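Local atomic coordinates of 4-amino-4-deoxy-L-arabinose transferase or related glycosyltransferases of PMT family (Cupriavidus metallidurans, PDB entry 5EZM), a protein that probably transfers 4-amino-4-deoxy-L-arabinose from a polyprenyl lipid carrier to lipid A at the cell membrane. Residues Ser555-Ala560 with Asn570-Ala575; Met481-Val486 with Met539-Pro544. All coordinates share one frame; numbering follows the deposited sequence.

In the fold
Both contacts belong to the mixed five-stranded sheet of the C-terminal domain, which stands beside the transmembrane helices of the GT-C fold and away from the zinc site of Glu87, His268 and His270. Contact 2 joins two neighbouring parallel strands inside the sheet. Contact 1 lies at one edge of it, where the outermost strand 557-561 meets the loop that follows strand 566-569. Their centres are about 11 Å apart. Methionines bridge them: Met481 CE of contact 2 lies 3.7 Å from Leu574 CD1 of contact 1, Met539 CE packs 4.2 Å from Val559 CG1, and the sulfurs Met542 SD and Met556 SD approach to 4.2 Å.

Contact 1: residues Ser555-Ala560 with Asn570-Ala575; sequences SMYVVA and NVASLA
The outermost strand of the mixed sheet, carrying a classic beta bulge where Val559 and Ala560 both face Val567, is met here by the type I turn Val571-Leu574 just after the partner strand 566-569. Tyr557 carries the contact. Its CG is anti to the carbonyl carbon (chi1 -55°), which turns one ring face to the turn. Ala572 CB sits over the centre of that face, 3.9 Å from the centroid and 8° off the ring normal, a CH-pi contact. Ala572 N lies over the same face, 3.8 Å from Tyr557 CD2. The turn itself is closed by Leu574 N bonding to Val571 O at 3.2 Å, and Asn570 fixes its start: OD1 accepts from Ala538 N while ND2 donates to Trp532 O and Gln536 O. An alanine in place of Tyr557 would remove the ring and would probably leave the methyl of Ala572 without its apolar platform, loosening the turn against the strand. Beside the root of the ring, Ala575 points its methyl at the strand, with CB 4.1 Å from Tyr557 CB. Val559 CG2, anti to its own carbonyl carbon, touches Ala575 CB at 4.1 Å and reaches 3.4 Å from Leu574 O.

Contact 2: residues Met481-Val486 with Met539-Pro544; sequences MPLYGV and MAVMSP
Leu483 holds CG anti to its backbone N (chi1 177°), and Val541 turns CG2 anti to its carbonyl carbon; together these torsions bring Leu483 CD1 to 3.6 Å from Val541 CG2, the two side chains crossing obliquely. The same CD1 methyl packs 3.7 Å from Met539 CB, so one leucine branch covers two residues of the neighbouring strand. Met539 runs extended beyond CG, whereas Met481 bends at its last torsion and lays CE 3.6 Å from Met539 CG. Tyr484 and Ala540 point to the other face of the sheet, where Pro482 CB lies over the rim of one face of the tyrosine ring and Phe528 of helix 525-534 meets that ring edge-to-face. Further along, Val486 and Met542 lie side by side, with Val486 CG2 3.7 Å from Met542 CE.

Four backbone bonds join the strands in parallel register. Met539 N donates to Pro482 O at 3.1 Å, in the carbonyl plane, but Tyr484 N approaches Met539 O (2.9 Å) from above the plane. Val541 N to Tyr484 O (2.7 Å) and Val486 N to Val541 O (3.0 Å) run nearly along the C=O axes. Past the last of these, a water bridges Val486 O and Ser543 N, the latter residue being the N-cap of helix 544-550. The axes of strands 483-486 and 539-542 are inclined by 27°, near parallel. The chain from strand 502-504 to 539-542, which includes helices 511-516 and 525-534, crosses over strand 483-486, a beta-alpha-beta crossover that leaves 483-486 between the two in an alpha/beta sheet.

Contact 1: residues Ser555-Ala560 with Asn570-Ala575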
ATOM      1  N   SER A 555      28.908  -0.993  29.734  1.00 82.59           N
ATOM      2  CA  SER A 555      28.855  -2.438  29.576  1.00 79.73           C
ATOM      3  C   SER A 555      27.404  -2.885  29.486  1.00 75.85           C
ATOM      4  O   SER A 555      26.564  -2.474  30.295  1.00 72.23           O
ATOM      5  CB  SER A 555      29.562  -3.137  30.737  1.00 82.69           C
ATOM      6  OG  SER A 555      28.871  -2.943  31.957  1.00 82.72           O
ATOM      7  N   MET A 556      27.110  -3.721  28.495  1.00 75.72           N
ATOM      8  CA  MET A 556      25.757  -4.178  28.232  1.00 74.50           C
ATOM      9  C   MET A 556      25.788  -5.654  27.871  1.00 75.12           C
ATOM     10  O   MET A 556      26.706  -6.115  27.186  1.00 77.45           O
ATOM     11  CB  MET A 556      25.116  -3.362  27.106  1.00 71.88           C
ATOM     12  CG  MET A 556      26.117  -2.868  26.084  1.00 71.49           C
ATOM     13  SD  MET A 556      25.455  -1.613  24.974  1.00 68.30           S
ATOM     14  CE  MET A 556      26.958  -1.133  24.126  1.00 68.25           C
ATOM     15  N   TYR A 557      24.782  -6.385  28.338  1.00 72.95           N
ATOM     16  CA  TYR A 557      24.694  -7.825  28.145  1.00 72.22           C
ATOM     17  C   TYR A 557      23.709  -8.124  27.024  1.00 67.36           C
ATOM     18  O   TYR A 557      22.564  -7.658  27.055  1.00 65.70           O
ATOM     19  CB  TYR A 557      24.277  -8.509  29.447  1.00 76.93           C
ATOM     20  CG  TYR A 557      25.192  -8.153  30.599  1.00 82.18           C
ATOM     21  CD1 TYR A 557      26.303  -8.932  30.897  1.00 85.63           C
ATOM     22  CD2 TYR A 557      24.961  -7.019  31.371  1.00 82.06           C
ATOM     23  CE1 TYR A 557      27.148  -8.600  31.938  1.00 88.95           C
ATOM     24  CE2 TYR A 557      25.801  -6.680  32.411  1.00 84.69           C
ATOM     25  CZ  TYR A 557      26.891  -7.472  32.691  1.00 89.03           C
ATOM     26  OH  TYR A 557      27.729  -7.135  33.729  1.00 94.26           O
ATOM     27  N   VAL A 558      24.160  -8.889  26.035  1.00 65.16           N
ATOM     28  CA  VAL A 558      23.406  -9.080  24.801  1.00 64.77           C
ATOM     29  C   VAL A 558      22.256 -10.051  25.045  1.00 65.57           C
ATOM     30  O   VAL A 558      22.471 -11.193  25.464  1.00 68.51           O
ATOM     31  CB  VAL A 558      24.316  -9.587  23.674  1.00 66.11           C
ATOM     32  CG1 VAL A 558      23.552  -9.634  22.370  1.00 62.85           C
ATOM     33  CG2 VAL A 558      25.556  -8.709  23.555  1.00 67.56           C
ATOM     34  N   VAL A 559      21.034  -9.603  24.773  1.00 62.73           N
ATOM     35  CA  VAL A 559      19.866 -10.472  24.882  1.00 61.63           C
ATOM     36  C   VAL A 559      19.626 -11.234  23.588  1.00 60.00           C
ATOM     37  O   VAL A 559      19.431 -12.451  23.600  1.00 60.98           O
ATOM     38  CB  VAL A 559      18.620  -9.655  25.285  1.00 60.68           C
ATOM     39  CG1 VAL A 559      17.437 -10.584  25.519  1.00 62.07           C
ATOM     40  CG2 VAL A 559      18.904  -8.822  26.522  1.00 61.25           C
ATOM     41  N   ALA A 560      19.637 -10.542  22.450  1.00 59.46           N
ATOM     42  CA  ALA A 560      19.418 -11.222  21.180  1.00 59.93           C
ATOM     43  C   ALA A 560      20.065 -10.422  20.060  1.00 57.74           C
ATOM     44  O   ALA A 560      20.300  -9.219  20.188  1.00 55.86           O
ATOM     45  CB  ALA A 560      17.925 -11.432  20.901  1.00 58.20           C
ATOM     46  N   ASN A 570      20.700  -4.015  30.737  1.00 65.58           N
ATOM     47  CA  ASN A 570      21.655  -3.392  31.647  1.00 70.96           C
ATOM     48  C   ASN A 570      21.868  -4.188  32.926  1.00 73.03           C
ATOM     49  O   ASN A 570      22.632  -3.750  33.791  1.00 74.56           O
ATOM     50  CB  ASN A 570      21.223  -1.961  31.996  1.00 71.79           C
ATOM     51  CG  ASN A 570      19.869  -1.898  32.668  1.00 71.01           C
ATOM     52  OD1 ASN A 570      19.118  -2.875  32.684  1.00 71.51           O
ATOM     53  ND2 ASN A 570      19.541  -0.731  33.214  1.00 69.55           N
ATOM     54  N   VAL A 571      21.215  -5.337  33.068  1.00 73.82           N
ATOM     55  CA  VAL A 571      21.471  -6.262  34.162  1.00 78.55           C
ATOM     56  C   VAL A 571      21.734  -7.638  33.564  1.00 79.75           C
ATOM     57  O   VAL A 571      21.090  -8.035  32.587  1.00 76.94           O
ATOM     58  CB  VAL A 571      20.306  -6.299  35.173  1.00 80.62           C
ATOM     59  CG1 VAL A 571      20.124  -4.934  35.816  1.00 82.43           C
ATOM     60  CG2 VAL A 571      19.025  -6.727  34.500  1.00 77.78           C
ATOM     61  N   ALA A 572      22.700  -8.358  34.140  1.00 84.39           N
ATOM     62  CA  ALA A 572      23.119  -9.626  33.552  1.00 84.85           C
ATOM     63  C   ALA A 572      22.013 -10.673  33.598  1.00 87.61           C
ATOM     64  O   ALA A 572      21.980 -11.574  32.752  1.00 88.94           O
ATOM     65  CB  ALA A 572      24.371 -10.142  34.261  1.00 86.55           C
ATOM     66  N   SER A 573      21.096 -10.571  34.562  1.00 88.53           N
ATOM     67  CA  SER A 573      20.047 -11.572  34.726  1.00 89.40           C
ATOM     68  C   SER A 573      18.970 -11.502  33.646  1.00 86.65           C
ATOM     69  O   SER A 573      18.083 -12.363  33.629  1.00 88.63           O
ATOM     70  CB  SER A 573      19.409 -11.429  36.108  1.00 91.85           C
ATOM     71  OG  SER A 573      18.976 -10.100  36.333  1.00 90.79           O
ATOM     72  N   LEU A 574      19.014 -10.520  32.748  1.00 82.08           N
ATOM     73  CA  LEU A 574      18.055 -10.427  31.655  1.00 79.68           C
ATOM     74  C   LEU A 574      18.629 -10.924  30.332  1.00 77.52           C
ATOM     75  O   LEU A 574      18.108 -10.573  29.266  1.00 76.31           O
ATOM     76  CB  LEU A 574      17.553  -8.990  31.507  1.00 76.73           C
ATOM     77  CG  LEU A 574      16.595  -8.473  32.583  1.00 78.16           C
ATOM     78  CD1 LEU A 574      16.194  -7.038  32.297  1.00 75.62           C
ATOM     79  CD2 LEU A 574      15.367  -9.360  32.685  1.00 80.44           C
ATOM     80  N   ALA A 575      19.685 -11.735  30.375  1.00 75.62           N
ATOM     81  CA  ALA A 575      20.323 -12.228  29.164  1.00 71.79           C
ATOM     82  C   ALA A 575      20.952 -13.585  29.451  1.00 74.06           C
ATOM     83  O   ALA A 575      21.036 -14.024  30.600  1.00 79.87           O
ATOM     84  CB  ALA A 575      21.369 -11.236  28.645  1.00 69.80           C
TER

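Contact 2: residues Met481-Val486 with Met539-Pro544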
ATOM      1  N   MET A 481       8.766  -2.630  31.666  1.00 72.72           N
ATOM      2  CA  MET A 481      10.173  -2.389  31.385  1.00 69.33           C
ATOM      3  C   MET A 481      10.323  -1.477  30.172  1.00 67.52           C
ATOM      4  O   MET A 481       9.596  -1.631  29.187  1.00 67.68           O
ATOM      5  CB  MET A 481      10.902  -3.699  31.115  1.00 68.47           C
ATOM      6  CG  MET A 481      11.596  -4.296  32.307  1.00 72.48           C
ATOM      7  SD  MET A 481      12.519  -5.758  31.814  1.00 72.58           S
ATOM      8  CE  MET A 481      13.565  -5.055  30.544  1.00 68.06           C
ATOM      9  N   PRO A 482      11.255  -0.530  30.209  1.00 65.08           N
ATOM     10  CA  PRO A 482      11.553   0.247  29.004  1.00 59.60           C
ATOM     11  C   PRO A 482      12.287  -0.598  27.978  1.00 59.33           C
ATOM     12  O   PRO A 482      13.061  -1.499  28.312  1.00 58.28           O
ATOM     13  CB  PRO A 482      12.445   1.384  29.520  1.00 58.69           C
ATOM     14  CG  PRO A 482      12.286   1.383  30.994  1.00 63.42           C
ATOM     15  CD  PRO A 482      11.980  -0.023  31.384  1.00 66.89           C
ATOM     16  N   LEU A 483      12.030  -0.301  26.709  1.00 60.18           N
ATOM     17  CA  LEU A 483      12.784  -0.864  25.594  1.00 59.40           C
ATOM     18  C   LEU A 483      13.309   0.327  24.795  1.00 58.68           C
ATOM     19  O   LEU A 483      12.639   0.833  23.890  1.00 59.34           O
ATOM     20  CB  LEU A 483      11.927  -1.798  24.750  1.00 59.59           C
ATOM     21  CG  LEU A 483      12.619  -2.382  23.514  1.00 61.13           C
ATOM     22  CD1 LEU A 483      13.815  -3.240  23.907  1.00 59.89           C
ATOM     23  CD2 LEU A 483      11.633  -3.169  22.659  1.00 61.28           C
ATOM     24  N   TYR A 484      14.507   0.784  25.151  1.00 57.18           N
ATOM     25  CA  TYR A 484      15.069   1.974  24.530  1.00 57.60           C
ATOM     26  C   TYR A 484      15.436   1.711  23.077  1.00 56.75           C
ATOM     27  O   TYR A 484      16.008   0.672  22.740  1.00 57.33           O
ATOM     28  CB  TYR A 484      16.307   2.440  25.291  1.00 58.61           C
ATOM     29  CG  TYR A 484      16.048   2.833  26.725  1.00 58.82           C
ATOM     30  CD1 TYR A 484      15.436   4.038  27.034  1.00 59.49           C
ATOM     31  CD2 TYR A 484      16.432   2.006  27.770  1.00 59.21           C
ATOM     32  CE1 TYR A 484      15.203   4.404  28.341  1.00 62.37           C
ATOM     33  CE2 TYR A 484      16.205   2.364  29.080  1.00 61.92           C
ATOM     34  CZ  TYR A 484      15.591   3.563  29.362  1.00 64.65           C
ATOM     35  OH  TYR A 484      15.363   3.924  30.671  1.00 69.42           O
ATOM     36  N   GLY A 485      15.101   2.663  22.214  1.00 57.11           N
ATOM     37  CA  GLY A 485      15.573   2.641  20.847  1.00 57.62           C
ATOM     38  C   GLY A 485      16.732   3.599  20.686  1.00 60.12           C
ATOM     39  O   GLY A 485      16.529   4.804  20.509  1.00 62.55           O
ATOM     40  N   VAL A 486      17.953   3.079  20.764  1.00 61.81           N
ATOM     41  CA  VAL A 486      19.145   3.917  20.776  1.00 67.04           C
ATOM     42  C   VAL A 486      19.466   4.370  19.361  1.00 68.93           C
ATOM     43  O   VAL A 486      20.176   3.678  18.622  1.00 68.51           O
ATOM     44  CB  VAL A 486      20.334   3.169  21.404  1.00 70.43           C
ATOM     45  CG1 VAL A 486      21.493   4.125  21.644  1.00 72.53           C
ATOM     46  CG2 VAL A 486      19.904   2.497  22.701  1.00 70.94           C
ATOM     47  N   MET A 539      15.866  -2.841  28.699  1.00 66.34           N
ATOM     48  CA  MET A 539      16.505  -3.346  27.497  1.00 62.25           C
ATOM     49  C   MET A 539      16.661  -2.206  26.502  1.00 60.61           C
ATOM     50  O   MET A 539      16.110  -1.117  26.679  1.00 59.57           O
ATOM     51  CB  MET A 539      15.699  -4.491  26.869  1.00 59.82           C
ATOM     52  CG  MET A 539      15.667  -5.756  27.695  1.00 60.92           C
ATOM     53  SD  MET A 539      14.864  -7.111  26.823  1.00 60.12           S
ATOM     54  CE  MET A 539      14.932  -8.394  28.070  1.00 62.83           C
ATOM     55  N   ALA A 540      17.419  -2.472  25.441  1.00 60.83           N
ATOM     56  CA  ALA A 540      17.643  -1.479  24.402  1.00 57.22           C
ATOM     57  C   ALA A 540      17.868  -2.183  23.074  1.00 55.67           C
ATOM     58  O   ALA A 540      18.460  -3.267  23.027  1.00 58.19           O
ATOM     59  CB  ALA A 540      18.838  -0.580  24.732  1.00 58.30           C
ATOM     60  N   VAL A 541      17.382  -1.560  22.002  1.00 53.77           N
ATOM     61  CA  VAL A 541      17.585  -2.026  20.635  1.00 54.76           C
ATOM     62  C   VAL A 541      18.469  -1.010  19.929  1.00 58.74           C
ATOM     63  O   VAL A 541      18.223   0.200  20.016  1.00 61.04           O
ATOM     64  CB  VAL A 541      16.250  -2.199  19.889  1.00 54.03           C
ATOM     65  CG1 VAL A 541      16.493  -2.702  18.475  1.00 54.08           C
ATOM     66  CG2 VAL A 541      15.338  -3.147  20.639  1.00 55.91           C
ATOM     67  N   MET A 542      19.497  -1.494  19.236  1.00 60.87           N
ATOM     68  CA  MET A 542      20.398  -0.596  18.525  1.00 63.26           C
ATOM     69  C   MET A 542      20.950  -1.319  17.308  1.00 64.51           C
ATOM     70  O   MET A 542      20.749  -2.519  17.132  1.00 63.46           O
ATOM     71  CB  MET A 542      21.529  -0.112  19.435  1.00 65.10           C
ATOM     72  CG  MET A 542      22.444  -1.224  19.918  1.00 66.05           C
ATOM     73  SD  MET A 542      23.387  -0.749  21.378  1.00 67.38           S
ATOM     74  CE  MET A 542      22.067  -0.524  22.568  1.00 65.47           C
ATOM     75  N   SER A 543      21.634  -0.571  16.453  1.00 66.09           N
ATOM     76  CA  SER A 543      22.342  -1.193  15.349  1.00 66.57           C
ATOM     77  C   SER A 543      23.661  -1.771  15.853  1.00 70.01           C
ATOM     78  O   SER A 543      24.132  -1.410  16.935  1.00 72.84           O
ATOM     79  CB  SER A 543      22.584  -0.175  14.239  1.00 69.44           C
ATOM     80  OG  SER A 543      23.376   0.906  14.691  1.00 73.71           O
ATOM     81  N   PRO A 544      24.262  -2.703  15.107  1.00 71.10           N
ATOM     82  CA  PRO A 544      25.569  -3.226  15.540  1.00 73.43           C
ATOM     83  C   PRO A 544      26.630  -2.146  15.670  1.00 76.32           C
ATOM     84  O   PRO A 544      27.391  -2.146  16.646  1.00 76.12           O
ATOM     85  CB  PRO A 544      25.915  -4.243  14.444  1.00 75.50           C
ATOM     86  CG  PRO A 544      24.598  -4.666  13.904  1.00 74.03           C
ATOM     87  CD  PRO A 544      23.727  -3.445  13.953  1.00 71.61           C
TER
HETATM   88  O   HOH W   1      21.275   2.223  16.378  1.00 61.55           O